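Local coordinates for protein sugar phosphate isomerase/epimerase (Parabacteroides distasonis, PDB 3L23) that binds a magnesium ion in a TIM barrel of the xylose isomerase-like family and is probably a sugar phosphate isomerase or epimerase, at residues Leu73-Ser78 with Leu120-Leu125; His79-Asp84 with Ile126-Pro131; Phe96-Glu101 with Lys140-Ile145. All coordinates share one frame; numbering follows the deposited sequence.

Interaction 1. Residues Leu73-Ser78 with Leu120-Leu125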
ATOM      1  N   LEU A  73      -0.636  13.211 -14.650  1.00 32.08           N
ATOM      2  CA  LEU A  73      -0.489  12.118 -13.733  1.00 31.69           C
ATOM      3  C   LEU A  73      -1.541  11.054 -14.012  1.00 31.75           C
ATOM      4  O   LEU A  73      -2.620  11.357 -14.545  1.00 32.59           O
ATOM      5  CB  LEU A  73      -0.639  12.610 -12.277  1.00 31.81           C
ATOM      6  CG  LEU A  73       0.326  13.715 -11.819  1.00 30.62           C
ATOM      7  CD1 LEU A  73      -0.105  14.294 -10.483  1.00 30.93           C
ATOM      8  CD2 LEU A  73       1.761  13.181 -11.723  1.00 30.90           C
ATOM      9  N   LYS A  74      -1.223   9.803 -13.701  1.00 32.05           N
ATOM     10  CA  LYS A  74      -2.194   8.714 -13.850  1.00 31.91           C
ATOM     11  C   LYS A  74      -2.406   8.025 -12.534  1.00 32.01           C
ATOM     12  O   LYS A  74      -1.439   7.706 -11.850  1.00 31.65           O
ATOM     13  CB  LYS A  74      -1.716   7.679 -14.852  1.00 32.09           C
ATOM     14  CG  LYS A  74      -2.818   6.742 -15.323  1.00 34.55           C
ATOM     15  N   ILE A  75      -3.670   7.778 -12.199  1.00 32.20           N
ATOM     16  CA  ILE A  75      -4.018   7.027 -11.002  1.00 32.48           C
ATOM     17  C   ILE A  75      -3.937   5.537 -11.315  1.00 32.63           C
ATOM     18  O   ILE A  75      -4.670   5.032 -12.174  1.00 32.28           O
ATOM     19  CB  ILE A  75      -5.431   7.401 -10.478  1.00 33.13           C
ATOM     20  CG1 ILE A  75      -5.512   8.905 -10.136  1.00 34.50           C
ATOM     21  CG2 ILE A  75      -5.821   6.527  -9.291  1.00 32.54           C
ATOM     22  CD1 ILE A  75      -6.955   9.344  -9.858  1.00 34.62           C
ATOM     23  N   ILE A  76      -3.016   4.856 -10.630  1.00 32.32           N
ATOM     24  CA  ILE A  76      -2.707   3.441 -10.837  1.00 32.95           C
ATOM     25  C   ILE A  76      -3.199   2.560  -9.700  1.00 32.02           C
ATOM     26  O   ILE A  76      -3.567   1.406  -9.909  1.00 31.81           O
ATOM     27  CB  ILE A  76      -1.162   3.253 -10.923  1.00 33.80           C
ATOM     28  CG1 ILE A  76      -0.584   4.086 -12.068  1.00 35.59           C
ATOM     29  CG2 ILE A  76      -0.727   1.757 -11.050  1.00 33.69           C
ATOM     30  CD1 ILE A  76      -1.204   3.817 -13.427  1.00 36.69           C
ATOM     31  N   SER A  77      -3.198   3.096  -8.483  1.00 32.07           N
ATOM     32  CA  SER A  77      -3.479   2.300  -7.319  1.00 31.37           C
ATOM     33  C   SER A  77      -4.159   3.132  -6.248  1.00 30.51           C
ATOM     34  O   SER A  77      -4.195   4.363  -6.308  1.00 30.83           O
ATOM     35  CB  SER A  77      -2.160   1.708  -6.798  1.00 31.45           C
ATOM     36  OG  SER A  77      -2.338   0.862  -5.694  1.00 31.83           O
ATOM     37  N   SER A  78      -4.741   2.442  -5.289  1.00 30.48           N
ATOM     38  CA  SER A  78      -5.421   3.093  -4.168  1.00 30.48           C
ATOM     39  C   SER A  78      -5.380   2.235  -2.907  1.00 31.02           C
ATOM     40  O   SER A  78      -5.623   1.037  -2.979  1.00 31.90           O
ATOM     41  CB  SER A  78      -6.879   3.405  -4.538  1.00 30.19           C
ATOM     42  OG  SER A  78      -7.608   4.067  -3.512  1.00 30.86           O
ATOM     43  N   LEU A 120     -12.897   4.835 -11.477  1.00 33.92           N
ATOM     44  CA  LEU A 120     -11.655   5.619 -11.479  1.00 34.76           C
ATOM     45  C   LEU A 120     -10.578   5.058 -12.443  1.00 35.21           C
ATOM     46  O   LEU A 120      -9.568   5.732 -12.679  1.00 36.52           O
ATOM     47  CB  LEU A 120     -11.054   5.718 -10.069  1.00 34.30           C
ATOM     48  CG  LEU A 120     -11.680   6.621  -9.019  1.00 35.09           C
ATOM     49  CD1 LEU A 120     -11.075   6.369  -7.620  1.00 33.56           C
ATOM     50  CD2 LEU A 120     -11.539   8.104  -9.449  1.00 36.26           C
ATOM     51  N   GLY A 121     -10.770   3.847 -12.975  1.00 35.47           N
ATOM     52  CA  GLY A 121      -9.787   3.219 -13.868  1.00 35.09           C
ATOM     53  C   GLY A 121      -8.527   2.761 -13.167  1.00 35.71           C
ATOM     54  O   GLY A 121      -7.476   2.582 -13.788  1.00 35.66           O
ATOM     55  N   CYS A 122      -8.664   2.490 -11.881  1.00 36.22           N
ATOM     56  CA  CYS A 122      -7.580   2.166 -11.013  1.00 35.86           C
ATOM     57  C   CYS A 122      -7.181   0.692 -11.203  1.00 34.99           C
ATOM     58  O   CYS A 122      -8.042  -0.220 -11.161  1.00 35.90           O
ATOM     59  CB  CYS A 122      -8.053   2.525  -9.607  1.00 36.98           C
ATOM     60  SG  CYS A 122      -6.824   2.715  -8.489  1.00 41.48           S
ATOM     61  N   LYS A 123      -5.909   0.437 -11.477  1.00 33.44           N
ATOM     62  CA  LYS A 123      -5.443  -0.936 -11.737  1.00 34.04           C
ATOM     63  C   LYS A 123      -5.382  -1.833 -10.493  1.00 32.88           C
ATOM     64  O   LYS A 123      -5.727  -3.036 -10.571  1.00 33.54           O
ATOM     65  CB  LYS A 123      -4.086  -0.900 -12.450  1.00 33.98           C
ATOM     66  CG  LYS A 123      -3.438  -2.263 -12.573  1.00 36.91           C
ATOM     67  CD  LYS A 123      -2.247  -2.258 -13.465  1.00 37.76           C
ATOM     68  CE  LYS A 123      -1.738  -3.680 -13.655  1.00 42.70           C
ATOM     69  NZ  LYS A 123      -0.711  -3.771 -14.729  1.00 44.37           N
ATOM     70  N   TYR A 124      -4.870  -1.263  -9.392  1.00 32.01           N
ATOM     71  CA  TYR A 124      -4.747  -1.942  -8.111  1.00 31.02           C
ATOM     72  C   TYR A 124      -5.627  -1.317  -7.033  1.00 30.93           C
ATOM     73  O   TYR A 124      -5.704  -0.099  -6.936  1.00 31.46           O
ATOM     74  CB  TYR A 124      -3.309  -1.876  -7.626  1.00 32.15           C
ATOM     75  CG  TYR A 124      -2.249  -2.364  -8.600  1.00 31.28           C
ATOM     76  CD1 TYR A 124      -1.985  -3.696  -8.735  1.00 33.96           C
ATOM     77  CD2 TYR A 124      -1.483  -1.463  -9.323  1.00 34.11           C
ATOM     78  CE1 TYR A 124      -0.999  -4.155  -9.571  1.00 33.35           C
ATOM     79  CE2 TYR A 124      -0.490  -1.900 -10.189  1.00 34.67           C
ATOM     80  CZ  TYR A 124      -0.247  -3.246 -10.298  1.00 34.81           C
ATOM     81  OH  TYR A 124       0.728  -3.687 -11.162  1.00 36.20           O
ATOM     82  N   LEU A 125      -6.233  -2.181  -6.217  1.00 30.79           N
ATOM     83  CA  LEU A 125      -6.995  -1.805  -5.017  1.00 29.58           C
ATOM     84  C   LEU A 125      -6.372  -2.603  -3.872  1.00 30.45           C
ATOM     85  O   LEU A 125      -6.338  -3.843  -3.911  1.00 30.02           O
ATOM     86  CB  LEU A 125      -8.477  -2.133  -5.199  1.00 30.48           C
ATOM     87  CG  LEU A 125      -9.410  -1.583  -4.126  1.00 30.13           C
ATOM     88  CD1 LEU A 125      -9.308  -0.076  -3.976  1.00 31.51           C
ATOM     89  CD2 LEU A 125     -10.875  -2.029  -4.392  1.00 29.33           C
TER
HETATM   90  O   HOH W   1      -6.881   5.957 -13.518  1.00 30.44           O
HETATM   91  O   HOH W   2      -4.871   2.646 -13.554  1.00 32.37           O

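Interaction 2. Residues His79-Asp84 with Ile126-Pro131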
ATOM      1  N   HIS A  79      -5.121   2.898  -1.770  1.00 29.66           N
ATOM      2  CA  HIS A  79      -5.124   2.327  -0.436  1.00 29.74           C
ATOM      3  C   HIS A  79      -6.435   2.580   0.236  1.00 30.30           C
ATOM      4  O   HIS A  79      -6.833   3.708   0.423  1.00 30.18           O
ATOM      5  CB  HIS A  79      -4.039   2.932   0.450  1.00 29.75           C
ATOM      6  CG  HIS A  79      -2.727   2.266   0.313  1.00 29.51           C
ATOM      7  ND1 HIS A  79      -1.738   2.371   1.266  1.00 31.60           N
ATOM      8  CD2 HIS A  79      -2.241   1.463  -0.655  1.00 30.62           C
ATOM      9  CE1 HIS A  79      -0.696   1.660   0.881  1.00 29.77           C
ATOM     10  NE2 HIS A  79      -0.969   1.104  -0.281  1.00 32.03           N
ATOM     11  N   VAL A  80      -7.106   1.511   0.639  1.00 29.89           N
ATOM     12  CA  VAL A  80      -8.378   1.638   1.282  1.00 31.31           C
ATOM     13  C   VAL A  80      -8.478   0.626   2.424  1.00 31.91           C
ATOM     14  O   VAL A  80      -7.884  -0.445   2.361  1.00 31.98           O
ATOM     15  CB  VAL A  80      -9.542   1.393   0.294  1.00 32.28           C
ATOM     16  CG1 VAL A  80      -9.518   2.448  -0.841  1.00 31.28           C
ATOM     17  CG2 VAL A  80      -9.487  -0.048  -0.263  1.00 32.68           C
ATOM     18  N   ASN A  81      -9.219   0.963   3.462  1.00 32.86           N
ATOM     19  CA  ASN A  81      -9.422   0.040   4.571  1.00 34.58           C
ATOM     20  C   ASN A  81     -10.912  -0.148   4.869  1.00 33.52           C
ATOM     21  O   ASN A  81     -11.625   0.858   4.970  1.00 33.22           O
ATOM     22  CB  ASN A  81      -8.781   0.603   5.843  1.00 35.06           C
ATOM     23  CG  ASN A  81      -7.291   0.488   5.858  1.00 36.23           C
ATOM     24  OD1 ASN A  81      -6.690  -0.628   5.804  1.00 38.04           O
ATOM     25  ND2 ASN A  81      -6.660   1.654   5.914  1.00 34.02           N
ATOM     26  N   PRO A  82     -11.391  -1.399   5.008  1.00 33.66           N
ATOM     27  CA  PRO A  82     -12.793  -1.614   5.382  1.00 33.71           C
ATOM     28  C   PRO A  82     -13.288  -0.853   6.603  1.00 34.20           C
ATOM     29  O   PRO A  82     -12.636  -0.835   7.664  1.00 32.88           O
ATOM     30  CB  PRO A  82     -12.857  -3.128   5.649  1.00 33.69           C
ATOM     31  CG  PRO A  82     -11.818  -3.679   4.743  1.00 34.80           C
ATOM     32  CD  PRO A  82     -10.718  -2.683   4.720  1.00 34.07           C
ATOM     33  N   VAL A  83     -14.442  -0.225   6.419  1.00 34.03           N
ATOM     34  CA  VAL A  83     -15.115   0.507   7.480  1.00 35.52           C
ATOM     35  C   VAL A  83     -16.583   0.168   7.470  1.00 36.68           C
ATOM     36  O   VAL A  83     -17.134  -0.242   6.447  1.00 36.12           O
ATOM     37  CB  VAL A  83     -14.996   2.063   7.337  1.00 34.73           C
ATOM     38  CG1 VAL A  83     -13.559   2.564   7.571  1.00 36.32           C
ATOM     39  CG2 VAL A  83     -15.546   2.525   5.997  1.00 35.89           C
ATOM     40  N   ASP A  84     -17.195   0.311   8.646  1.00 38.59           N
ATOM     41  CA  ASP A  84     -18.609   0.114   8.854  1.00 40.89           C
ATOM     42  C   ASP A  84     -19.216   1.507   8.688  1.00 42.51           C
ATOM     43  O   ASP A  84     -19.064   2.357   9.568  1.00 42.98           O
ATOM     44  CB  ASP A  84     -18.849  -0.442  10.259  1.00 41.13           C
ATOM     45  CG  ASP A  84     -20.341  -0.637  10.591  1.00 42.56           C
ATOM     46  OD1 ASP A  84     -21.203  -0.034   9.921  1.00 43.39           O
ATOM     47  OD2 ASP A  84     -20.642  -1.402  11.535  1.00 43.46           O
ATOM     48  N   ILE A 126      -5.867  -1.887  -2.864  1.00 31.08           N
ATOM     49  CA  ILE A 126      -4.963  -2.464  -1.854  1.00 29.83           C
ATOM     50  C   ILE A 126      -5.381  -2.069  -0.432  1.00 30.05           C
ATOM     51  O   ILE A 126      -5.689  -0.916  -0.169  1.00 30.98           O
ATOM     52  CB  ILE A 126      -3.507  -2.019  -2.110  1.00 30.35           C
ATOM     53  CG1 ILE A 126      -2.995  -2.566  -3.451  1.00 30.79           C
ATOM     54  CG2 ILE A 126      -2.575  -2.431  -0.963  1.00 30.45           C
ATOM     55  CD1 ILE A 126      -1.651  -2.058  -3.993  1.00 31.70           C
ATOM     56  N   GLN A 127      -5.432  -3.060   0.460  1.00 30.51           N
ATOM     57  CA  GLN A 127      -5.650  -2.865   1.901  1.00 29.89           C
ATOM     58  C   GLN A 127      -4.284  -2.735   2.571  1.00 30.84           C
ATOM     59  O   GLN A 127      -3.459  -3.643   2.445  1.00 31.57           O
ATOM     60  CB  GLN A 127      -6.399  -4.031   2.516  1.00 28.77           C
ATOM     61  CG  GLN A 127      -6.553  -3.862   4.006  1.00 30.59           C
ATOM     62  CD  GLN A 127      -7.455  -4.889   4.584  1.00 30.69           C
ATOM     63  OE1 GLN A 127      -8.389  -5.357   3.907  1.00 30.23           O
ATOM     64  NE2 GLN A 127      -7.212  -5.256   5.851  1.00 31.11           N
ATOM     65  N   PRO A 128      -4.012  -1.589   3.219  1.00 30.24           N
ATOM     66  CA  PRO A 128      -2.684  -1.372   3.860  1.00 30.34           C
ATOM     67  C   PRO A 128      -2.564  -1.597   5.351  1.00 31.45           C
ATOM     68  O   PRO A 128      -1.444  -1.555   5.861  1.00 31.73           O
ATOM     69  CB  PRO A 128      -2.433   0.095   3.557  1.00 31.81           C
ATOM     70  CG  PRO A 128      -3.803   0.699   3.742  1.00 31.26           C
ATOM     71  CD  PRO A 128      -4.797  -0.337   3.216  1.00 30.59           C
HETATM   72  N   MSE A 129      -3.659  -1.830   6.080  1.00 31.79           N
HETATM   73  CA  MSE A 129      -3.608  -2.023   7.522  1.00 32.49           C
HETATM   74  C   MSE A 129      -3.984  -3.451   7.923  1.00 30.97           C
HETATM   75  O   MSE A 129      -4.937  -3.994   7.430  1.00 30.89           O
HETATM   76  CB  MSE A 129      -4.541  -1.040   8.259  1.00 33.75           C
HETATM   77  CG  MSE A 129      -4.400  -1.048   9.796  1.00 36.17           C
HETATM   78 SE   MSE A 129      -2.504  -0.506  10.353  0.75 48.75          SE
HETATM   79  CE  MSE A 129      -2.411   0.821   9.149  1.00 28.06           C
HETATM   80  N   MSE A 130      -3.203  -4.036   8.830  1.00 30.35           N
HETATM   81  CA  MSE A 130      -3.442  -5.390   9.291  1.00 28.94           C
HETATM   82  C   MSE A 130      -4.644  -5.466  10.236  1.00 29.76           C
HETATM   83  O   MSE A 130      -4.766  -4.650  11.186  1.00 29.53           O
HETATM   84  CB  MSE A 130      -2.196  -5.921  10.035  1.00 30.14           C
HETATM   85  CG  MSE A 130      -2.183  -7.420  10.138  1.00 27.56           C
HETATM   86 SE   MSE A 130      -0.709  -8.094  11.218  0.75 29.72          SE
HETATM   87  CE  MSE A 130      -1.297  -7.705  12.837  1.00 30.63           C
ATOM     88  N   PRO A 131      -5.575  -6.437   9.990  1.00 29.22           N
ATOM     89  CA  PRO A 131      -6.581  -6.717  11.005  1.00 29.27           C
ATOM     90  C   PRO A 131      -5.951  -7.247  12.287  1.00 29.61           C
ATOM     91  O   PRO A 131      -4.762  -7.544  12.341  1.00 28.58           O
ATOM     92  CB  PRO A 131      -7.474  -7.810  10.367  1.00 30.03           C
ATOM     93  CG  PRO A 131      -7.168  -7.818   8.953  1.00 30.10           C
ATOM     94  CD  PRO A 131      -5.763  -7.268   8.784  1.00 30.48           C
TER
HETATM   95  O   HOH W   3      -7.973  -2.626   7.828  1.00 50.80           O

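Interaction 3. Residues Phe96-Glu101 with Lys140-Ile145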
ATOM      1  N   PHE A  96     -11.403  -3.864  12.474  1.00 33.05           N
ATOM      2  CA  PHE A  96     -10.155  -4.553  12.790  1.00 33.82           C
ATOM      3  C   PHE A  96     -10.361  -5.987  13.218  1.00 32.79           C
ATOM      4  O   PHE A  96      -9.513  -6.833  12.949  1.00 33.69           O
ATOM      5  CB  PHE A  96      -9.402  -3.848  13.933  1.00 35.33           C
ATOM      6  CG  PHE A  96      -8.611  -2.677  13.503  1.00 36.30           C
ATOM      7  CD1 PHE A  96      -7.352  -2.840  12.921  1.00 38.89           C
ATOM      8  CD2 PHE A  96      -9.100  -1.393  13.694  1.00 39.28           C
ATOM      9  CE1 PHE A  96      -6.603  -1.747  12.529  1.00 40.32           C
ATOM     10  CE2 PHE A  96      -8.350  -0.289  13.281  1.00 39.46           C
ATOM     11  CZ  PHE A  96      -7.105  -0.468  12.700  1.00 39.23           C
ATOM     12  N   LYS A  97     -11.444  -6.249  13.920  1.00 32.30           N
ATOM     13  CA  LYS A  97     -11.703  -7.585  14.438  1.00 32.36           C
ATOM     14  C   LYS A  97     -12.542  -8.321  13.428  1.00 31.65           C
ATOM     15  O   LYS A  97     -13.738  -8.080  13.310  1.00 32.85           O
ATOM     16  CB  LYS A  97     -12.391  -7.554  15.793  1.00 32.07           C
ATOM     17  CG  LYS A  97     -12.561  -8.950  16.362  1.00 36.50           C
ATOM     18  N   TYR A  98     -11.912  -9.225  12.698  1.00 30.87           N
ATOM     19  CA  TYR A  98     -12.599  -9.950  11.661  1.00 30.56           C
ATOM     20  C   TYR A  98     -13.317 -11.100  12.354  1.00 31.13           C
ATOM     21  O   TYR A  98     -12.895 -11.615  13.408  1.00 32.56           O
ATOM     22  CB  TYR A  98     -11.620 -10.389  10.569  1.00 30.56           C
ATOM     23  CG  TYR A  98     -11.212  -9.310   9.594  1.00 29.73           C
ATOM     24  CD1 TYR A  98     -11.353  -7.940   9.898  1.00 28.73           C
ATOM     25  CD2 TYR A  98     -10.656  -9.654   8.362  1.00 29.39           C
ATOM     26  CE1 TYR A  98     -10.936  -6.970   8.983  1.00 29.56           C
ATOM     27  CE2 TYR A  98     -10.260  -8.710   7.460  1.00 30.12           C
ATOM     28  CZ  TYR A  98     -10.407  -7.362   7.772  1.00 29.69           C
ATOM     29  OH  TYR A  98     -10.024  -6.398   6.899  1.00 30.12           O
ATOM     30  N   SER A  99     -14.461 -11.452  11.819  1.00 29.93           N
ATOM     31  CA  SER A  99     -15.245 -12.534  12.347  1.00 29.13           C
ATOM     32  C   SER A  99     -16.177 -12.972  11.255  1.00 28.99           C
ATOM     33  O   SER A  99     -16.344 -12.269  10.273  1.00 27.93           O
ATOM     34  CB  SER A  99     -16.102 -12.102  13.550  1.00 29.65           C
ATOM     35  OG  SER A  99     -17.055 -11.114  13.152  1.00 29.68           O
ATOM     36  N   LYS A 100     -16.800 -14.125  11.449  1.00 28.74           N
ATOM     37  CA  LYS A 100     -17.765 -14.604  10.476  1.00 30.18           C
ATOM     38  C   LYS A 100     -18.923 -13.613  10.430  1.00 30.59           C
ATOM     39  O   LYS A 100     -19.408 -13.264   9.351  1.00 32.19           O
ATOM     40  CB  LYS A 100     -18.210 -16.036  10.813  1.00 29.78           C
ATOM     41  CG  LYS A 100     -17.046 -17.029  10.598  1.00 30.46           C
ATOM     42  CD  LYS A 100     -17.421 -18.502  10.765  1.00 31.94           C
ATOM     43  CE  LYS A 100     -17.589 -18.871  12.196  1.00 32.18           C
ATOM     44  NZ  LYS A 100     -17.935 -20.300  12.407  1.00 31.41           N
ATOM     45  N   GLU A 101     -19.327 -13.123  11.600  1.00 30.47           N
ATOM     46  CA  GLU A 101     -20.424 -12.167  11.725  1.00 30.00           C
ATOM     47  C   GLU A 101     -20.270 -10.855  10.949  1.00 29.97           C
ATOM     48  O   GLU A 101     -21.270 -10.377  10.403  1.00 29.93           O
ATOM     49  CB  GLU A 101     -20.669 -11.822  13.199  1.00 30.04           C
ATOM     50  CG  GLU A 101     -21.248 -12.967  14.020  1.00 31.16           C
ATOM     51  N   LYS A 140      -5.877 -17.448   9.795  0.50 27.28           N
ATOM     52  CA  LYS A 140      -6.603 -18.251   8.811  0.50 27.05           C
ATOM     53  C   LYS A 140      -7.847 -17.537   8.317  0.50 26.79           C
ATOM     54  O   LYS A 140      -8.042 -17.390   7.112  0.50 27.10           O
ATOM     55  CB  LYS A 140      -7.006 -19.594   9.401  0.50 26.87           C
ATOM     56  CG  LYS A 140      -5.885 -20.553   9.666  0.50 27.13           C
ATOM     57  CD  LYS A 140      -6.440 -21.832  10.226  0.50 27.73           C
ATOM     58  CE  LYS A 140      -5.388 -22.753  10.772  0.50 29.18           C
ATOM     59  NZ  LYS A 140      -6.045 -23.934  11.387  0.50 27.21           N
ATOM     60  N   LEU A 141      -8.691 -17.106   9.251  1.00 27.32           N
ATOM     61  CA  LEU A 141      -9.939 -16.428   8.921  1.00 27.91           C
ATOM     62  C   LEU A 141      -9.690 -15.151   8.151  1.00 28.36           C
ATOM     63  O   LEU A 141     -10.397 -14.869   7.178  1.00 28.91           O
ATOM     64  CB  LEU A 141     -10.776 -16.151  10.201  1.00 27.61           C
ATOM     65  CG  LEU A 141     -12.147 -15.508   9.960  1.00 28.89           C
ATOM     66  CD1 LEU A 141     -13.064 -16.404   9.097  1.00 33.25           C
ATOM     67  CD2 LEU A 141     -12.829 -15.213  11.258  1.00 30.59           C
ATOM     68  N   VAL A 142      -8.652 -14.400   8.518  1.00 28.11           N
ATOM     69  CA  VAL A 142      -8.325 -13.201   7.769  1.00 26.40           C
ATOM     70  C   VAL A 142      -7.971 -13.570   6.322  1.00 26.62           C
ATOM     71  O   VAL A 142      -8.452 -12.928   5.343  1.00 29.02           O
ATOM     72  CB  VAL A 142      -7.198 -12.393   8.445  1.00 27.03           C
ATOM     73  CG1 VAL A 142      -6.591 -11.428   7.430  1.00 26.29           C
ATOM     74  CG2 VAL A 142      -7.708 -11.683   9.718  1.00 24.47           C
ATOM     75  N   CYS A 143      -7.174 -14.614   6.150  1.00 27.29           N
ATOM     76  CA  CYS A 143      -6.845 -15.067   4.792  1.00 27.80           C
ATOM     77  C   CYS A 143      -8.078 -15.458   3.952  1.00 26.80           C
ATOM     78  O   CYS A 143      -8.179 -15.096   2.783  1.00 28.64           O
ATOM     79  CB  CYS A 143      -5.874 -16.229   4.820  1.00 27.49           C
ATOM     80  SG  CYS A 143      -4.261 -15.764   5.463  1.00 31.90           S
ATOM     81  N   ASP A 144      -9.018 -16.174   4.551  1.00 27.65           N
ATOM     82  CA  ASP A 144     -10.229 -16.546   3.859  1.00 27.03           C
ATOM     83  C   ASP A 144     -11.015 -15.302   3.439  1.00 28.12           C
ATOM     84  O   ASP A 144     -11.603 -15.269   2.353  1.00 28.63           O
ATOM     85  CB  ASP A 144     -11.106 -17.387   4.781  1.00 27.07           C
ATOM     86  CG  ASP A 144     -10.520 -18.743   5.079  1.00 27.96           C
ATOM     87  OD1 ASP A 144      -9.727 -19.239   4.253  1.00 27.01           O
ATOM     88  OD2 ASP A 144     -10.919 -19.350   6.103  1.00 26.76           O
ATOM     89  N   ILE A 145     -11.035 -14.289   4.309  1.00 27.67           N
ATOM     90  CA  ILE A 145     -11.745 -13.051   4.031  1.00 26.81           C
ATOM     91  C   ILE A 145     -11.041 -12.328   2.858  1.00 26.02           C
ATOM     92  O   ILE A 145     -11.711 -11.802   1.958  1.00 27.14           O
ATOM     93  CB  ILE A 145     -11.918 -12.180   5.348  1.00 26.62           C
ATOM     94  CG1 ILE A 145     -12.963 -12.838   6.252  1.00 26.89           C
ATOM     95  CG2 ILE A 145     -12.252 -10.709   5.052  1.00 29.12           C
ATOM     96  CD1 ILE A 145     -12.965 -12.353   7.735  1.00 26.86           C
TER

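Interaction 1. Residues Leu73-Ser78 with Leu120-Leu125
Ile-75 O is joined to the bend at Leu-120 and Gly-121 by two waters, one donating to it and to Leu-120 O, the other to it and to Gly-121 O. Gly-121 ends helix 103-119 in a Schellman motif, whose positive phi (72°) glycine adopts without strain. Cys-122 then turns SG anti to its backbone N (chi1 -161°), laying the sulphur 3.5 Å from Ser-77 C and 4.0 Å from Ile-75 CG2; the small, unbranched cysteine, ending in one polarisable SG, can lie against the main chain of Ser-77. Strand 74-79, helix 103-119 and strand 124-127 form a beta-alpha-beta crossover of the TIM barrel, and the two strands run parallel. Lys-123 N makes a weak bond to Ile-76 O and lays CG over the centre of the Tyr-124 ring. Tyr-124 N takes the same carbonyl at 3.0 Å, nearly straight (165°) and in the carbonyl plane. The tyrosine ring lies beside Ile-76, whose CG2 meets the edge in plane, 3.7 Å from Tyr-124 CD2; the Tyr-124 hydroxyl is hydrogen-bonded to Asp-271. Tyr-124 O accepts a weak hydrogen bond from Ser-78 N. Leu-125 brings CD1 within 4.0 Å of Ser-78 O and packs on Trp-110 and Ala-114 of helix 103-119.

Interaction 2. Residues His79-Asp84 with Ile126-Pro131
His-79 sets CG anti to its carbonyl carbon and beside the backbone N (chi1 -86°); Asn-81 has CG in the same relation (chi1 -75°), and its amide meets Pro-128 tip to tip. Pro-128 CB lies over one face of the imidazole, 3.3 Å from His-79 ND1, with the two side chains sliding past each other in opposite directions. The CD2 corner of the ring comes 3.9 Å from Ile-126 CG2, the branched isoleucine filling the space beside the imidazole. His-79 NE2 is hydrogen-bonded to Glu-214 OE1. An alanine at His-79 would probably leave Pro-128 CB and Ile-126 CG2 without the ring they pack on and Glu-214 without its partner at NE2.

The backbones pair in parallel: Val-80 N donates to Ile-126 O at 2.9 Å, nearly straight (164°). Val-80 O in turn receives the CA-H of Gln-127 at 3.3 Å. Where the strand ends, Asn-81 OD1 takes over, lying 3.2 Å from Pro-128 CD, accepting a weak bond from Met-129 N (a selenomethionine) and a bond from a water that also donates weakly to Met-129 O. An asparagine suits this place because the short side chain carries a carbonyl to the backbone N-H of Met-129, though the bond is weak. Gln-127, extended beyond CG, ties itself to the segment just beyond the strand by giving NE2 to Met-129 O at 3.0 Å within the amide plane, while its OE1 reaches Pro-82 CD.

The ring of His-79 also meets those of the magnesium ligands His-242, nearly parallel, and His-165, edge-to-face, and Pro-128 O bonds His-165 ND1. The contact lies at the C-terminal ends of the parallel strands, where TIM barrels carry their active sites, and here it packs against two ligands of the magnesium ion.

Interaction 3. Residues Phe96-Glu101 with Lys140-Ile145
Tyr-98 and Ser-99 pass the helical residues Leu-141 and Val-142 in an extended conformation, with Tyr-98 CA 6.6 Å from Val-142 CA and Ser-99 CA 7.4 Å from Leu-141 CA, a spacing that leaves room for side chains between the two backbones. Those side chains make an apolar contact. Tyr-98 has CG anti to its carbonyl carbon (chi1 -78°), and its ring crosses Ile-145 obliquely. The two branches of the isoleucine divide the work: CD1 reaches 3.6 Å from Tyr-98 CD2 and also touches CB at the root of the tyrosine, whereas CG2 lies farther out along the same side of the ring, 3.7 Å from Tyr-98 CE2. One turn earlier, Val-142 adds CG2 at 3.8 Å from Tyr-98 CD2, on the opposite side of the ring plane from Ile-145 CD1 and CG2. Isoleucine suits its place because a branch methyl and a longer arm together span the tyrosine from CE2 to CB; the shorter valine adds one methyl.

Leu-141 serves the next part of the loop. Its CD2 rests 3.8 Å from Ser-99 CA; CB of Ser-99 points away from the helix, and OG is hydrogen-bonded to Val-102 N. A small polar residue fits here, for it lets leucine lie against the main chain and leaves the hydroxyl to the following turn. Of the Lys-100 side chain, the aliphatic CG comes nearest, 4.3 Å from Leu-141 CD1, while its amine leads off.

The loop packs against helix 136-155 just before helix 103-119 begins. Ile-145 also packs on Thr-103, Ile-106 and Met-107 of that helix, and Tyr-98 lies against Ile-106, Pro-82 and Pro-131, with its hydroxyl bonded to Gln-127 of strand 124-127.

Overall arrangement
Interaction 2 carries the strand pair of interaction 1, 74-79 beside 124-127, on into the loops at its C-terminal end; their centres are 16 Å apart, and Ser-78 O and Ile-126 N, 2.9 Å apart, form a probable hydrogen bond between them. Interaction 3 lies 13 Å from interaction 2, centre to centre, and touches it where Met-129 and Pro-131 pack on the loop of Phe-96, with Met-129 CG 3.6 Å from Phe-96 CE1. Between interactions 1 and 3 the nearest atoms are about 11 Å apart. Only interaction 2 comes close to the magnesium ion: the side chain of His-79 is about 5 Å from it, that of Ser-77 about 11 Å, and interaction 3 stands away from the site, on the outer helical layer.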